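Local coordinates for putative gdp-fucose protein o-fucosyltransferase 1 (PDB 3ZY2) that belongs to the protein O-fucosyltransferase 1 family of the GT-B clan and holds guanosine-5'-diphosphate in a pocket, at residues Gly29-Ala34 against Lys70-Val75; Thr87-Glu92 against Val131-Asp136; Phe97-Arg102 against Glu137-Ile142. One frame throughout, in Å; residues are numbered along the deposited sequence.

Interaction 1. Residues Gly29-Ala34 against Lys70-Val75; sequences GVLAFA and KYTRVV
Leu31 and Thr72 mark the nearest backbone approach, with 7.2 Å between their CA atoms. Residues 29-34 are a continuous piece of helix. Residues 70-75 begin as loop and become strand only at Val74 and Val75. The segments therefore meet through side chains and the helix surface, not by backbone pairing.

Tyr71 does most of the reaching. Its CB points toward the helix, and CG is anti to the backbone N (chi1 178°). The ring then meets the helix by its edge: CE2 lies 3.5 Å from Leu31 O, with that oxygen near the ring plane. The same CE2 is 3.9 Å from Leu31 CB. Further on, the hydroxyl settles against Ala32, with OH 3.4 Å from Ala32 CA and 3.7 Å from Ala32 CB. Leu31 also touches Thr72, where methyl meets methyl, CD2 to CG2, at 3.8 Å. These two side chains cross obliquely. Ala34 points its CB toward the loop, but its nearest approach is through its backbone carbon, to Thr72 OG1. All of this is van der Waals packing.

Lys35, the next residue of helix 20-37, binds Tyr71 O through NZ and makes a cation-pi contact with the Tyr71 ring. Arg73 turns to other partners, forming salt bridges with Asp6 and Asp38. Helix 20-37 is the crossover of a beta-alpha-beta unit between the adjacent parallel strands 10-13 and 40-42. Leu31 and Ala34 pack on Leu41 of strand 40-42, and strand 74-75 pairs with that strand at the end of the sheet.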
loop_
_atom_site.group_PDB
_atom_site.type_symbol
_atom_site.label_atom_id
_atom_site.label_comp_id
_atom_site.label_asym_id
_atom_site.label_seq_id
_atom_site.Cartn_x
_atom_site.Cartn_y
_atom_site.Cartn_z
ATOM N N GLY A 29 8.870 -1.611 15.162
ATOM C CA GLY A 29 8.039 -0.429 14.849
ATOM C C GLY A 29 6.619 -0.561 15.358
ATOM O O GLY A 29 6.023 0.398 15.843
ATOM N N VAL A 30 6.073 -1.773 15.289
ATOM C CA VAL A 30 4.713 -1.975 15.793
ATOM C C VAL A 30 4.628 -1.831 17.311
ATOM O O VAL A 30 3.671 -1.263 17.842
ATOM C CB VAL A 30 4.078 -3.311 15.319
ATOM C CG1 VAL A 30 2.647 -3.390 15.839
ATOM C CG2 VAL A 30 4.094 -3.456 13.780
ATOM N N LEU A 31 5.641 -2.319 18.014
ATOM C CA LEU A 31 5.699 -2.139 19.460
ATOM C C LEU A 31 5.635 -0.652 19.820
ATOM O O LEU A 31 4.862 -0.272 20.705
ATOM C CB LEU A 31 6.966 -2.778 20.013
ATOM C CG LEU A 31 6.868 -4.299 20.216
ATOM C CD1 LEU A 31 8.248 -4.928 20.266
ATOM C CD2 LEU A 31 6.112 -4.655 21.482
ATOM N N ALA A 32 6.422 0.163 19.113
ATOM C CA ALA A 32 6.440 1.619 19.351
ATOM C C ALA A 32 5.070 2.241 19.051
ATOM O O ALA A 32 4.565 3.093 19.817
ATOM C CB ALA A 32 7.526 2.262 18.537
ATOM N N PHE A 33 4.468 1.803 17.942
ATOM C CA PHE A 33 3.138 2.261 17.538
ATOM C C PHE A 33 2.070 1.964 18.597
ATOM O O PHE A 33 1.271 2.851 18.947
ATOM C CB PHE A 33 2.803 1.616 16.192
ATOM C CG PHE A 33 1.410 1.927 15.671
ATOM C CD1 PHE A 33 1.105 3.193 15.178
ATOM C CD2 PHE A 33 0.429 0.938 15.618
ATOM C CE1 PHE A 33 -0.169 3.474 14.667
ATOM C CE2 PHE A 33 -0.858 1.221 15.101
ATOM C CZ PHE A 33 -1.138 2.484 14.622
ATOM N N ALA A 34 2.059 0.736 19.126
ATOM C CA ALA A 34 1.080 0.326 20.140
ATOM C C ALA A 34 1.239 1.150 21.413
ATOM O O ALA A 34 0.246 1.575 22.005
ATOM C CB ALA A 34 1.194 -1.169 20.454
ATOM N N LYS A 70 7.881 -5.165 29.546
ATOM C CA LYS A 70 8.563 -4.046 30.225
ATOM C C LYS A 70 8.623 -2.824 29.312
ATOM O O LYS A 70 8.870 -1.689 29.765
ATOM C CB LYS A 70 9.956 -4.457 30.679
ATOM C CG LYS A 70 9.962 -5.670 31.602
ATOM C CD LYS A 70 9.963 -5.286 33.056
ATOM C CE LYS A 70 10.451 -6.461 33.926
ATOM N NZ LYS A 70 11.821 -6.947 33.576
ATOM N N TYR A 71 8.355 -3.045 28.029
ATOM C CA TYR A 71 8.288 -1.943 27.089
ATOM C C TYR A 71 6.878 -1.374 26.940
ATOM O O TYR A 71 6.681 -0.146 26.984
ATOM C CB TYR A 71 8.865 -2.333 25.717
ATOM C CG TYR A 71 8.745 -1.193 24.744
ATOM C CD1 TYR A 71 9.507 -0.021 24.913
ATOM C CD2 TYR A 71 7.821 -1.235 23.699
ATOM C CE1 TYR A 71 9.367 1.046 24.048
ATOM C CE2 TYR A 71 7.678 -0.168 22.831
ATOM C CZ TYR A 71 8.451 0.967 23.011
ATOM O OH TYR A 71 8.298 2.021 22.138
ATOM N N THR A 72 5.898 -2.250 26.742
ATOM C CA THR A 72 4.522 -1.819 26.527
ATOM C C THR A 72 3.567 -2.946 26.905
ATOM O O THR A 72 3.992 -4.096 27.011
ATOM C CB THR A 72 4.321 -1.362 25.065
ATOM O OG1 THR A 72 3.127 -0.577 24.953
ATOM C CG2 THR A 72 4.298 -2.571 24.092
ATOM N N ARG A 73 2.286 -2.626 27.104
ATOM C CA ARG A 73 1.291 -3.651 27.393
ATOM C C ARG A 73 1.091 -4.606 26.237
ATOM O O ARG A 73 0.882 -4.179 25.099
ATOM C CB ARG A 73 -0.060 -3.039 27.738
ATOM C CG ARG A 73 -0.029 -2.192 28.961
ATOM C CD ARG A 73 -1.440 -1.935 29.513
ATOM N NE ARG A 73 -2.340 -1.299 28.541
ATOM C CZ ARG A 73 -2.229 -0.047 28.104
ATOM N NH1 ARG A 73 -1.262 0.745 28.554
ATOM N NH2 ARG A 73 -3.093 0.424 27.220
ATOM N N VAL A 74 1.147 -5.894 26.558
ATOM C CA VAL A 74 1.023 -6.966 25.588
ATOM C C VAL A 74 0.143 -8.093 26.124
ATOM O O VAL A 74 -0.024 -8.229 27.352
ATOM C CB VAL A 74 2.423 -7.566 25.241
ATOM C CG1 VAL A 74 3.312 -6.544 24.528
ATOM C CG2 VAL A 74 3.114 -8.134 26.491
ATOM N N VAL A 75 -0.431 -8.873 25.205
ATOM C CA VAL A 75 -1.055 -10.164 25.525
ATOM C C VAL A 75 -0.631 -11.193 24.481
ATOM O O VAL A 75 -0.405 -10.846 23.315
ATOM C CB VAL A 75 -2.608 -10.118 25.578
ATOM C CG1 VAL A 75 -3.085 -9.413 26.842
ATOM C CG2 VAL A 75 -3.209 -9.535 24.274
#

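Interaction 2. Residues Thr87-Glu92 against Val131-Asp136; sequences TVWPPE and VSFVGD
Trp89 touches Val131 and Phe133 with the far end of its indole. The outer carbon CH2 is 4.1 Å from Val131 CG1, and CZ3 is equally close to Val131 CG2, so both valine methyls are used. The two side chains cross at about a right angle. CH2 also lies 4.3 Å from Phe133 CE1, which sits at the edge of the indole, near its plane. Val131 CG1 in turn rests over one face of the Phe133 ring, toward its rim.

The second cluster is at the surface. Val134 points its CB at the 3-10 turn, and each methyl lies against one carbonyl oxygen. CG1 is 3.6 Å from Pro91 O, and CG2 is 3.3 Å from Glu92 O. A water lies 2.8 Å from Pro91 O and 2.7 Å from Ser132 O and can donate to both, although other acceptors compete for its protons.

Next come the residues that place these groups. Trp89 follows the end of helix 77-88, and its O accepts from Arg94 NE. Its ring packs on Val168 and Ala170 of strand 168-171. Phe133 meets Trp126 edge-to-face. Val134 pairs with Arg94 through the backbone.

The Trp89 end of the contact is thus apolar, and at the exposed end one water links two backbone carbonyls. The segments touch directly by van der Waals contact, and their polar atoms are joined through that water.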
loop_
_atom_site.group_PDB
_atom_site.type_symbol
_atom_site.label_atom_id
_atom_site.label_comp_id
_atom_site.label_asym_id
_atom_site.label_seq_id
_atom_site.Cartn_x
_atom_site.Cartn_y
_atom_site.Cartn_z
ATOM N N THR A 87 -15.773 -12.063 23.394
ATOM C CA THR A 87 -16.661 -10.985 23.881
ATOM C C THR A 87 -16.256 -9.573 23.453
ATOM O O THR A 87 -17.109 -8.703 23.259
ATOM C CB THR A 87 -16.801 -10.975 25.434
ATOM O OG1 THR A 87 -15.512 -10.824 26.027
ATOM C CG2 THR A 87 -17.463 -12.251 25.954
ATOM N N VAL A 88 -14.952 -9.327 23.340
ATOM C CA VAL A 88 -14.472 -7.990 22.976
ATOM C C VAL A 88 -14.548 -7.726 21.464
ATOM O O VAL A 88 -14.708 -6.596 21.049
ATOM C CB VAL A 88 -13.024 -7.753 23.507
ATOM C CG1 VAL A 88 -12.424 -6.447 22.952
ATOM C CG2 VAL A 88 -13.011 -7.748 25.024
ATOM N N TRP A 89 -14.430 -8.774 20.648
ATOM C CA TRP A 89 -14.281 -8.598 19.208
ATOM C C TRP A 89 -14.912 -9.734 18.391
ATOM O O TRP A 89 -14.222 -10.493 17.698
ATOM C CB TRP A 89 -12.794 -8.483 18.901
ATOM C CG TRP A 89 -12.433 -8.001 17.536
ATOM C CD1 TRP A 89 -12.879 -6.872 16.904
ATOM C CD2 TRP A 89 -11.458 -8.597 16.661
ATOM N NE1 TRP A 89 -12.260 -6.746 15.677
ATOM C CE2 TRP A 89 -11.391 -7.794 15.503
ATOM C CE3 TRP A 89 -10.657 -9.746 16.738
ATOM C CZ2 TRP A 89 -10.545 -8.100 14.425
ATOM C CZ3 TRP A 89 -9.806 -10.056 15.657
ATOM C CH2 TRP A 89 -9.771 -9.236 14.516
ATOM N N PRO A 90 -16.234 -9.867 18.483
ATOM C CA PRO A 90 -16.929 -10.983 17.834
ATOM C C PRO A 90 -16.907 -10.838 16.306
ATOM O O PRO A 90 -16.640 -9.734 15.809
ATOM C CB PRO A 90 -18.354 -10.859 18.382
ATOM C CG PRO A 90 -18.492 -9.414 18.740
ATOM C CD PRO A 90 -17.155 -8.984 19.225
ATOM N N PRO A 91 -17.151 -11.944 15.564
ATOM C CA PRO A 91 -17.062 -11.885 14.099
ATOM C C PRO A 91 -17.649 -10.628 13.441
ATOM O O PRO A 91 -17.019 -10.072 12.532
ATOM C CB PRO A 91 -17.805 -13.145 13.664
ATOM C CG PRO A 91 -17.512 -14.143 14.779
ATOM C CD PRO A 91 -17.214 -13.344 16.036
ATOM N N GLU A 92 -18.814 -10.173 13.911
ATOM C CA GLU A 92 -19.501 -9.016 13.301
ATOM C C GLU A 92 -18.726 -7.693 13.317
ATOM O O GLU A 92 -18.980 -6.829 12.483
ATOM C CB GLU A 92 -20.925 -8.845 13.891
ATOM C CG GLU A 92 -21.606 -7.470 13.701
ATOM C CD GLU A 92 -21.287 -6.462 14.819
ATOM O OE1 GLU A 92 -21.146 -6.874 15.993
ATOM O OE2 GLU A 92 -21.188 -5.248 14.511
ATOM N N VAL A 131 -10.058 -16.069 11.947
ATOM C CA VAL A 131 -10.520 -14.686 11.749
ATOM C C VAL A 131 -10.856 -14.445 10.280
ATOM O O VAL A 131 -10.056 -14.767 9.399
ATOM C CB VAL A 131 -9.472 -13.632 12.263
ATOM C CG1 VAL A 131 -9.783 -12.211 11.753
ATOM C CG2 VAL A 131 -9.402 -13.648 13.792
ATOM N N SER A 132 -12.055 -13.929 10.039
ATOM C CA SER A 132 -12.435 -13.378 8.742
ATOM C C SER A 132 -12.909 -11.950 8.968
ATOM O O SER A 132 -13.366 -11.603 10.057
ATOM C CB SER A 132 -13.515 -14.228 8.065
ATOM O OG SER A 132 -12.983 -15.493 7.701
ATOM N N PHE A 133 -12.763 -11.107 7.950
ATOM C CA PHE A 133 -13.114 -9.704 8.085
ATOM C C PHE A 133 -14.418 -9.389 7.368
ATOM O O PHE A 133 -14.715 -9.981 6.332
ATOM C CB PHE A 133 -11.984 -8.814 7.556
ATOM C CG PHE A 133 -10.696 -8.963 8.325
ATOM C CD1 PHE A 133 -10.562 -8.403 9.593
ATOM C CD2 PHE A 133 -9.642 -9.694 7.794
ATOM C CE1 PHE A 133 -9.378 -8.557 10.315
ATOM C CE2 PHE A 133 -8.464 -9.847 8.499
ATOM C CZ PHE A 133 -8.330 -9.275 9.757
ATOM N N VAL A 134 -15.176 -8.446 7.918
ATOM C CA VAL A 134 -16.520 -8.136 7.396
ATOM C C VAL A 134 -16.673 -6.704 6.864
ATOM O O VAL A 134 -17.766 -6.291 6.462
ATOM C CB VAL A 134 -17.598 -8.400 8.460
ATOM C CG1 VAL A 134 -17.516 -9.836 8.982
ATOM C CG2 VAL A 134 -17.505 -7.385 9.592
ATOM N N GLY A 135 -15.575 -5.953 6.870
ATOM C CA GLY A 135 -15.579 -4.545 6.449
ATOM C C GLY A 135 -14.192 -3.954 6.598
ATOM O O GLY A 135 -13.301 -4.590 7.169
ATOM N N ASP A 136 -14.027 -2.729 6.101
ATOM C CA ASP A 136 -12.734 -2.060 6.074
ATOM C C ASP A 136 -12.752 -0.706 6.775
ATOM O O ASP A 136 -13.783 -0.020 6.797
ATOM C CB ASP A 136 -12.225 -1.946 4.630
ATOM C CG ASP A 136 -11.786 -3.292 4.053
ATOM O OD1 ASP A 136 -11.416 -4.213 4.818
ATOM O OD2 ASP A 136 -11.786 -3.426 2.818
HETATM O O HOH W 1 -15.767 -12.073 11.085
#

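Interaction 3. Residues Phe97-Arg102 against Glu137-Ile142; sequences FCWTPR and EYFGDI
Trp99 carries Gly140 and Phe139 on one face of its indole. Gly140 CA lies over the five-membered ring, 3.6 Å from its centroid. Phe139 turns an edge toward the six-membered ring in an offset edge-to-face pair, with centroids 5.5 Å apart and planes at 62°. The nearest atoms of that pair are Phe139 CE1 and Trp99 CE3, 3.5 Å apart. The CB bond of Phe139 points neither toward the other segment nor away from it, yet its ring comes up to Trp99 and the Cys98 carbonyl; CG lies between the backbone N and the carbonyl carbon (chi1 59°). One face of the Phe139 ring receives Trp99 CA. Over one face of the Tyr138 ring sits Pro101, with CD 3.7 Å from the centroid. Cys98 SG lies at the Tyr138 edge, 3.6 Å from CD1, a sulfur-aromatic contact made by the sulfur that is also disulfide-bonded to Cys114. Glu137 CB stands over the centre of the Phe97 ring, 3.7 Å from its centroid.

Strands 95-98 and 135-138 are parallel neighbours in a Rossmann-like sheet of the GT-B type; Trp99, Pro101, Phe139 and Gly140 follow them in the loops. Phe97 pairs with Glu137 and Cys98 with Tyr138, so alternate pairs face opposite sides. Cys98 N donates to Glu137 O at 3.0 Å, nearly along the C=O axis. Cys98 O then accepts from Phe139 N. Past the strand ends Gly140 N donates to Trp99 O at 2.8 Å, in the carbonyl plane.

The Glu137 carboxylate bonds to Tyr166 OH and forms a salt bridge with Arg237 of the second subunit. Trp99 also meets Trp99 of that subunit.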
loop_
_atom_site.group_PDB
_atom_site.type_symbol
_atom_site.label_atom_id
_atom_site.label_comp_id
_atom_site.label_asym_id
_atom_site.label_seq_id
_atom_site.Cartn_x
_atom_site.Cartn_y
_atom_site.Cartn_z
ATOM N N PHE A 97 -7.986 -3.109 8.778
ATOM C CA PHE A 97 -7.453 -1.757 8.714
ATOM C C PHE A 97 -6.351 -1.709 7.687
ATOM O O PHE A 97 -5.448 -2.550 7.689
ATOM C CB PHE A 97 -6.921 -1.304 10.077
ATOM C CG PHE A 97 -7.994 -0.916 11.045
ATOM C CD1 PHE A 97 -8.906 -1.867 11.509
ATOM C CD2 PHE A 97 -8.125 0.412 11.471
ATOM C CE1 PHE A 97 -9.908 -1.518 12.399
ATOM C CE2 PHE A 97 -9.134 0.760 12.382
ATOM C CZ PHE A 97 -10.022 -0.202 12.834
ATOM N N CYS A 98 -6.426 -0.713 6.806
ATOM C CA CYS A 98 -5.364 -0.489 5.835
ATOM C C CYS A 98 -5.252 0.995 5.466
ATOM O O CYS A 98 -6.084 1.803 5.872
ATOM C CB CYS A 98 -5.578 -1.363 4.601
ATOM S SG CYS A 98 -7.033 -0.912 3.677
ATOM N N TRP A 99 -4.200 1.340 4.731
ATOM C CA TRP A 99 -3.895 2.742 4.426
ATOM C C TRP A 99 -5.021 3.411 3.641
ATOM O O TRP A 99 -5.514 4.488 4.003
ATOM C CB TRP A 99 -2.583 2.840 3.641
ATOM C CG TRP A 99 -1.943 4.200 3.726
ATOM C CD1 TRP A 99 -2.282 5.322 3.016
ATOM C CD2 TRP A 99 -0.860 4.582 4.586
ATOM N NE1 TRP A 99 -1.469 6.377 3.379
ATOM C CE2 TRP A 99 -0.592 5.948 4.343
ATOM C CE3 TRP A 99 -0.084 3.898 5.533
ATOM C CZ2 TRP A 99 0.411 6.649 5.029
ATOM C CZ3 TRP A 99 0.920 4.593 6.207
ATOM C CH2 TRP A 99 1.158 5.955 5.946
ATOM N N THR A 100 -5.437 2.735 2.578
ATOM C CA THR A 100 -6.377 3.273 1.611
ATOM C C THR A 100 -6.935 2.108 0.793
ATOM O O THR A 100 -6.330 1.023 0.788
ATOM C CB THR A 100 -5.655 4.284 0.685
ATOM O OG1 THR A 100 -6.618 5.010 -0.087
ATOM C CG2 THR A 100 -4.654 3.570 -0.236
ATOM N N PRO A 101 -8.080 2.312 0.099
ATOM C CA PRO A 101 -8.532 1.236 -0.776
ATOM C C PRO A 101 -7.466 0.865 -1.799
ATOM O O PRO A 101 -6.726 1.730 -2.282
ATOM C CB PRO A 101 -9.753 1.841 -1.467
ATOM C CG PRO A 101 -10.301 2.790 -0.470
ATOM C CD PRO A 101 -9.097 3.381 0.207
ATOM N N ARG A 102 -7.369 -0.425 -2.091
ATOM C CA ARG A 102 -6.426 -0.908 -3.090
ATOM C C ARG A 102 -7.171 -1.819 -4.062
ATOM O O ARG A 102 -8.228 -2.374 -3.730
ATOM C CB ARG A 102 -5.226 -1.627 -2.442
ATOM C CG ARG A 102 -5.474 -3.090 -2.075
ATOM C CD ARG A 102 -4.321 -3.697 -1.264
ATOM N NE ARG A 102 -4.194 -3.091 0.064
ATOM C CZ ARG A 102 -3.317 -3.460 1.000
ATOM N NH1 ARG A 102 -2.463 -4.453 0.779
ATOM N NH2 ARG A 102 -3.298 -2.827 2.172
ATOM N N GLU A 137 -11.617 -0.372 7.398
ATOM C CA GLU A 137 -11.347 0.967 7.938
ATOM C C GLU A 137 -10.023 1.480 7.382
ATOM O O GLU A 137 -9.053 0.731 7.293
ATOM C CB GLU A 137 -11.317 0.975 9.475
ATOM C CG GLU A 137 -12.659 0.667 10.149
ATOM C CD GLU A 137 -13.639 1.850 10.198
ATOM O OE1 GLU A 137 -13.213 3.020 10.027
ATOM O OE2 GLU A 137 -14.846 1.599 10.446
ATOM N N TYR A 138 -9.996 2.750 6.987
ATOM C CA TYR A 138 -8.810 3.369 6.383
ATOM C C TYR A 138 -8.204 4.405 7.308
ATOM O O TYR A 138 -8.929 5.062 8.050
ATOM C CB TYR A 138 -9.177 3.997 5.033
ATOM C CG TYR A 138 -9.929 3.028 4.159
ATOM C CD1 TYR A 138 -9.292 1.913 3.617
ATOM C CD2 TYR A 138 -11.276 3.214 3.883
ATOM C CE1 TYR A 138 -9.995 0.995 2.841
ATOM C CE2 TYR A 138 -11.980 2.317 3.094
ATOM C CZ TYR A 138 -11.331 1.212 2.571
ATOM O OH TYR A 138 -12.059 0.331 1.797
ATOM N N PHE A 139 -6.876 4.524 7.287
ATOM C CA PHE A 139 -6.180 5.465 8.171
ATOM C C PHE A 139 -5.183 6.374 7.444
ATOM O O PHE A 139 -4.518 7.206 8.073
ATOM C CB PHE A 139 -5.495 4.731 9.343
ATOM C CG PHE A 139 -4.479 3.714 8.914
ATOM C CD1 PHE A 139 -3.183 4.098 8.574
ATOM C CD2 PHE A 139 -4.812 2.359 8.857
ATOM C CE1 PHE A 139 -2.238 3.151 8.167
ATOM C CE2 PHE A 139 -3.872 1.401 8.455
ATOM C CZ PHE A 139 -2.584 1.793 8.114
ATOM N N GLY A 140 -5.100 6.219 6.123
ATOM C CA GLY A 140 -4.224 7.039 5.289
ATOM C C GLY A 140 -4.493 8.534 5.332
ATOM O O GLY A 140 -3.606 9.330 5.033
ATOM N N ASP A 141 -5.712 8.914 5.709
ATOM C CA ASP A 141 -6.095 10.323 5.779
ATOM C C ASP A 141 -5.714 10.975 7.111
ATOM O O ASP A 141 -5.837 12.194 7.271
ATOM C CB ASP A 141 -7.592 10.497 5.500
ATOM C CG ASP A 141 -8.458 9.583 6.348
ATOM O OD1 ASP A 141 -8.454 9.721 7.595
ATOM O OD2 ASP A 141 -9.157 8.729 5.759
ATOM N N ILE A 142 -5.259 10.165 8.067
ATOM C CA ILE A 142 -4.777 10.699 9.335
ATOM C C ILE A 142 -3.418 11.363 9.085
ATOM O O ILE A 142 -2.495 10.714 8.584
ATOM C CB ILE A 142 -4.697 9.607 10.444
ATOM C CG1 ILE A 142 -6.075 8.963 10.662
ATOM C CG2 ILE A 142 -4.149 10.190 11.761
ATOM C CD1 ILE A 142 -6.084 7.763 11.609
#

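In the fold
All three contacts reach one six-stranded parallel sheet. Interaction 1 is the most buried and lies near the 74-75 end, where a helix packs against a loop. Interactions 2 and 3 lie at the other end and share strand 135-138. Their centres are about 17 Å apart, and their segments adjoin in sequence and alternate along the chain. Interaction 2 is the most exposed of the three and uses a bridging water. Interaction 3 alone has direct hydrogen bonds between its segments, from the paired strands on into the loops that follow, and alone meets the second subunit. Interaction 1, about 22 Å from interaction 2 between centres, has neither water nor hydrogen bond between its segments.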